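Local coordinates for protein acyl-coenzyme A thioesterase THEM4 (Rhodococcus sp., PDB 2OV9) that probably hydrolyses fatty acyl-coenzyme A thioesters to free fatty acids and coenzyme A, as a hotdog-fold member of the THEM4/THEM5 family, at residues 14-28 and 94-108. Numbering follows the deposited sequence.
Sequences SGTVLTSPPDGSAVD and PENALAPPVVLEGLS
Val-27 CG1 covers one face of the Glu-95 carboxylate, 3.8 Å from CD, and also touches CG. Asp-28 OD1 comes to the OE2 end at 2.4 Å, tilted out of that plane toward the Val-27 side; the two carboxylate planes lie 31° apart. The Pro-94 ring has Asp-28 alongside its CB and Ser-20 CB against its CG. Farther along, 16-17 makes a short, weakly bonded antiparallel pairing with 105-106 at the edge of the hotdog sheet, Val-17 facing Glu-105 as a non-hydrogen-bonded pair. Gly-15 N bonds to Gly-106 O and Gly-106 N to Thr-16 O, a G1 bulge. Leu-18 N then reaches Leu-104 O at 2.8 Å, nearly straight at 172°. OG1 of Thr-19 sits between its backbone N and carbonyl carbon (chi1 50°), which brings it to Leu-104 N at 3.2 Å and lays CG2 on Leu-104 CB. A valine here would probably leave that buried N-H without its acceptor. Ser-14 OG takes the N-H of Ser-108. Arg-87 and Arg-46 of the second subunit, salt-bridged to Glu-95 OE1, would tend to stabilise its negative charge. The OD1-OE2 approach, doubtful in exact length, suggests that one acid is probably protonated, which would relieve like-charge repulsion where helix 26-43 starts against the loop leading to strand 105-106.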
# COMPACT_ATOMS: atom_id res chain seq x y z
N SER B 14 -9.97 25.31 -11.50
CA SER B 14 -8.71 24.59 -11.56
C SER B 14 -7.98 24.81 -10.25
O SER B 14 -8.00 25.93 -9.70
CB SER B 14 -7.88 25.09 -12.74
OG SER B 14 -6.86 24.16 -13.08
N GLY B 15 -7.34 23.76 -9.74
CA GLY B 15 -6.60 23.84 -8.48
C GLY B 15 -7.48 23.51 -7.27
O GLY B 15 -7.04 23.69 -6.13
N THR B 16 -8.69 23.02 -7.51
CA THR B 16 -9.57 22.61 -6.42
C THR B 16 -8.94 21.41 -5.72
O THR B 16 -8.63 20.42 -6.38
CB THR B 16 -10.97 22.24 -6.96
OG1 THR B 16 -11.62 23.43 -7.44
CG2 THR B 16 -11.82 21.63 -5.88
N VAL B 17 -8.71 21.52 -4.42
CA VAL B 17 -8.12 20.42 -3.66
C VAL B 17 -9.21 19.38 -3.53
O VAL B 17 -10.30 19.70 -3.07
CB VAL B 17 -7.65 20.87 -2.26
CG1 VAL B 17 -7.04 19.67 -1.50
CG2 VAL B 17 -6.61 21.99 -2.38
N LEU B 18 -8.92 18.13 -3.93
CA LEU B 18 -9.93 17.07 -3.93
C LEU B 18 -9.88 16.16 -2.71
O LEU B 18 -10.90 15.59 -2.27
CB LEU B 18 -9.78 16.22 -5.19
CG LEU B 18 -9.99 17.00 -6.49
CD1 LEU B 18 -9.77 16.11 -7.67
CD2 LEU B 18 -11.40 17.56 -6.53
N THR B 19 -8.68 16.00 -2.19
CA THR B 19 -8.44 15.21 -1.00
C THR B 19 -8.80 16.04 0.23
O THR B 19 -9.11 17.23 0.13
CB THR B 19 -6.98 14.80 -0.94
OG1 THR B 19 -6.16 15.95 -1.15
CG2 THR B 19 -6.71 13.80 -2.05
N SER B 20 -8.82 15.41 1.40
CA SER B 20 -9.23 16.10 2.60
C SER B 20 -8.22 17.15 3.06
O SER B 20 -7.05 16.84 3.24
CB SER B 20 -9.48 15.10 3.72
OG SER B 20 -10.13 15.77 4.79
N PRO B 21 -8.69 18.40 3.30
CA PRO B 21 -7.76 19.46 3.72
C PRO B 21 -7.31 19.26 5.17
O PRO B 21 -8.04 18.60 5.93
CB PRO B 21 -8.57 20.75 3.57
CG PRO B 21 -9.99 20.34 3.55
CD PRO B 21 -10.08 18.86 3.25
N PRO B 22 -6.10 19.74 5.52
CA PRO B 22 -5.68 19.83 6.92
C PRO B 22 -6.65 20.70 7.70
O PRO B 22 -7.07 21.75 7.21
CB PRO B 22 -4.30 20.50 6.85
CG PRO B 22 -4.17 21.02 5.44
CD PRO B 22 -5.01 20.13 4.60
N ASP B 23 -6.98 20.27 8.91
CA ASP B 23 -7.96 20.96 9.75
C ASP B 23 -7.39 21.32 11.13
O ASP B 23 -8.06 21.96 11.94
CB ASP B 23 -9.23 20.11 9.88
CG ASP B 23 -8.95 18.69 10.35
OD1 ASP B 23 -7.77 18.37 10.65
OD2 ASP B 23 -9.90 17.88 10.41
N GLY B 24 -6.16 20.89 11.39
CA GLY B 24 -5.48 21.17 12.65
C GLY B 24 -5.83 20.25 13.81
O GLY B 24 -5.30 20.41 14.91
N SER B 25 -6.73 19.28 13.58
CA SER B 25 -7.10 18.30 14.62
C SER B 25 -5.78 17.57 14.98
O SER B 25 -4.94 17.40 14.11
CB SER B 25 -8.22 17.39 14.13
OG SER B 25 -7.88 16.80 12.89
N ALA B 26 -5.56 17.09 16.21
CA ALA B 26 -6.48 16.30 16.98
C ALA B 26 -6.06 14.90 16.49
O ALA B 26 -4.91 14.46 16.64
N VAL B 27 -7.00 14.22 15.87
CA VAL B 27 -6.76 12.90 15.33
C VAL B 27 -5.71 12.93 14.19
O VAL B 27 -4.90 12.02 14.05
CB VAL B 27 -8.12 12.25 14.90
CG1 VAL B 27 -8.74 12.98 13.70
CG2 VAL B 27 -7.97 10.77 14.67
N ASP B 28 -5.70 14.00 13.40
CA ASP B 28 -4.72 14.09 12.31
C ASP B 28 -3.31 14.23 12.86
O ASP B 28 -2.36 13.70 12.27
CB ASP B 28 -5.05 15.25 11.35
CG ASP B 28 -6.27 14.95 10.46
OD1 ASP B 28 -6.87 13.86 10.58
OD2 ASP B 28 -6.64 15.82 9.65
N PRO B 94 -6.35 11.08 5.69
CA PRO B 94 -5.60 11.79 6.74
C PRO B 94 -5.51 11.02 8.04
O PRO B 94 -4.54 11.17 8.76
CB PRO B 94 -6.41 13.07 6.95
CG PRO B 94 -7.25 13.22 5.72
CD PRO B 94 -7.55 11.82 5.26
N GLU B 95 -6.51 10.18 8.33
CA GLU B 95 -6.48 9.39 9.54
C GLU B 95 -5.98 7.97 9.29
O GLU B 95 -6.06 7.10 10.18
CB GLU B 95 -7.86 9.38 10.23
CG GLU B 95 -8.19 10.68 10.96
CD GLU B 95 -9.14 11.60 10.18
OE1 GLU B 95 -10.37 11.36 10.21
OE2 GLU B 95 -8.67 12.60 9.60
N ASN B 96 -5.43 7.75 8.09
CA ASN B 96 -4.95 6.43 7.71
C ASN B 96 -3.43 6.46 7.64
O ASN B 96 -2.86 6.99 6.71
CB ASN B 96 -5.59 5.98 6.40
CG ASN B 96 -5.28 4.55 6.06
OD1 ASN B 96 -4.23 4.01 6.47
ND2 ASN B 96 -6.18 3.90 5.33
N ALA B 97 -2.76 5.91 8.66
CA ALA B 97 -1.32 6.04 8.75
C ALA B 97 -0.56 5.28 7.66
O ALA B 97 0.64 5.52 7.47
CB ALA B 97 -0.79 5.68 10.16
N LEU B 98 -1.26 4.42 6.92
CA LEU B 98 -0.70 3.78 5.71
C LEU B 98 -0.53 4.75 4.57
O LEU B 98 0.30 4.51 3.69
CB LEU B 98 -1.61 2.65 5.19
CG LEU B 98 -1.35 1.26 5.78
CD1 LEU B 98 -1.48 1.27 7.24
CD2 LEU B 98 -2.34 0.24 5.17
N ALA B 99 -1.36 5.80 4.55
CA ALA B 99 -1.34 6.81 3.48
C ALA B 99 -0.16 7.76 3.66
O ALA B 99 0.14 8.16 4.78
CB ALA B 99 -2.71 7.58 3.45
N PRO B 100 0.56 8.08 2.57
CA PRO B 100 1.66 9.01 2.76
C PRO B 100 1.36 10.24 3.64
O PRO B 100 2.16 10.51 4.51
CB PRO B 100 2.06 9.40 1.32
CG PRO B 100 1.83 8.11 0.58
CD PRO B 100 0.51 7.59 1.17
N PRO B 101 0.21 10.95 3.45
CA PRO B 101 -0.87 10.84 2.48
C PRO B 101 -0.63 11.69 1.26
O PRO B 101 0.11 12.68 1.30
CB PRO B 101 -2.09 11.36 3.25
CG PRO B 101 -1.55 12.37 4.23
CD PRO B 101 -0.05 12.04 4.41
N VAL B 102 -1.24 11.28 0.16
CA VAL B 102 -1.15 12.03 -1.09
C VAL B 102 -2.24 13.10 -1.12
O VAL B 102 -3.39 12.82 -0.81
CB VAL B 102 -1.27 11.11 -2.33
CG1 VAL B 102 -1.03 11.95 -3.62
CG2 VAL B 102 -0.25 9.97 -2.25
N VAL B 103 -1.86 14.31 -1.50
CA VAL B 103 -2.77 15.43 -1.68
C VAL B 103 -2.98 15.58 -3.20
O VAL B 103 -1.99 15.58 -3.96
CB VAL B 103 -2.14 16.71 -1.11
CG1 VAL B 103 -2.99 17.92 -1.38
CG2 VAL B 103 -1.89 16.53 0.41
N LEU B 104 -4.23 15.69 -3.63
CA LEU B 104 -4.53 15.81 -5.06
C LEU B 104 -5.39 17.02 -5.39
O LEU B 104 -6.31 17.37 -4.62
CB LEU B 104 -5.22 14.54 -5.59
CG LEU B 104 -4.47 13.23 -5.41
CD1 LEU B 104 -5.46 12.04 -5.59
CD2 LEU B 104 -3.29 13.18 -6.39
N GLU B 105 -5.09 17.64 -6.53
CA GLU B 105 -5.95 18.70 -7.03
C GLU B 105 -6.51 18.38 -8.39
O GLU B 105 -5.92 17.61 -9.15
CB GLU B 105 -5.24 20.05 -7.02
CG GLU B 105 -4.04 20.12 -7.89
CD GLU B 105 -3.22 21.39 -7.64
OE1 GLU B 105 -3.71 22.34 -6.98
OE2 GLU B 105 -2.07 21.43 -8.11
N GLY B 106 -7.69 18.92 -8.68
CA GLY B 106 -8.26 18.79 -10.02
C GLY B 106 -7.90 20.00 -10.87
O GLY B 106 -7.92 21.14 -10.38
N LEU B 107 -7.55 19.75 -12.13
CA LEU B 107 -7.18 20.82 -13.04
C LEU B 107 -8.26 21.01 -14.13
O LEU B 107 -9.10 20.13 -14.35
CB LEU B 107 -5.80 20.56 -13.66
CG LEU B 107 -4.64 20.15 -12.76
CD1 LEU B 107 -3.39 19.90 -13.63
CD2 LEU B 107 -4.36 21.22 -11.68
N SER B 108 -8.21 22.17 -14.80
CA SER B 108 -9.26 22.59 -15.76
C SER B 108 -9.44 21.63 -16.93
O SER B 108 -10.55 21.50 -17.46
CB SER B 108 -8.98 24.01 -16.29
OG SER B 108 -7.60 24.16 -16.66
O HOH W 1 -4.42 23.76 -5.16
O HOH W 2 -2.95 13.00 9.33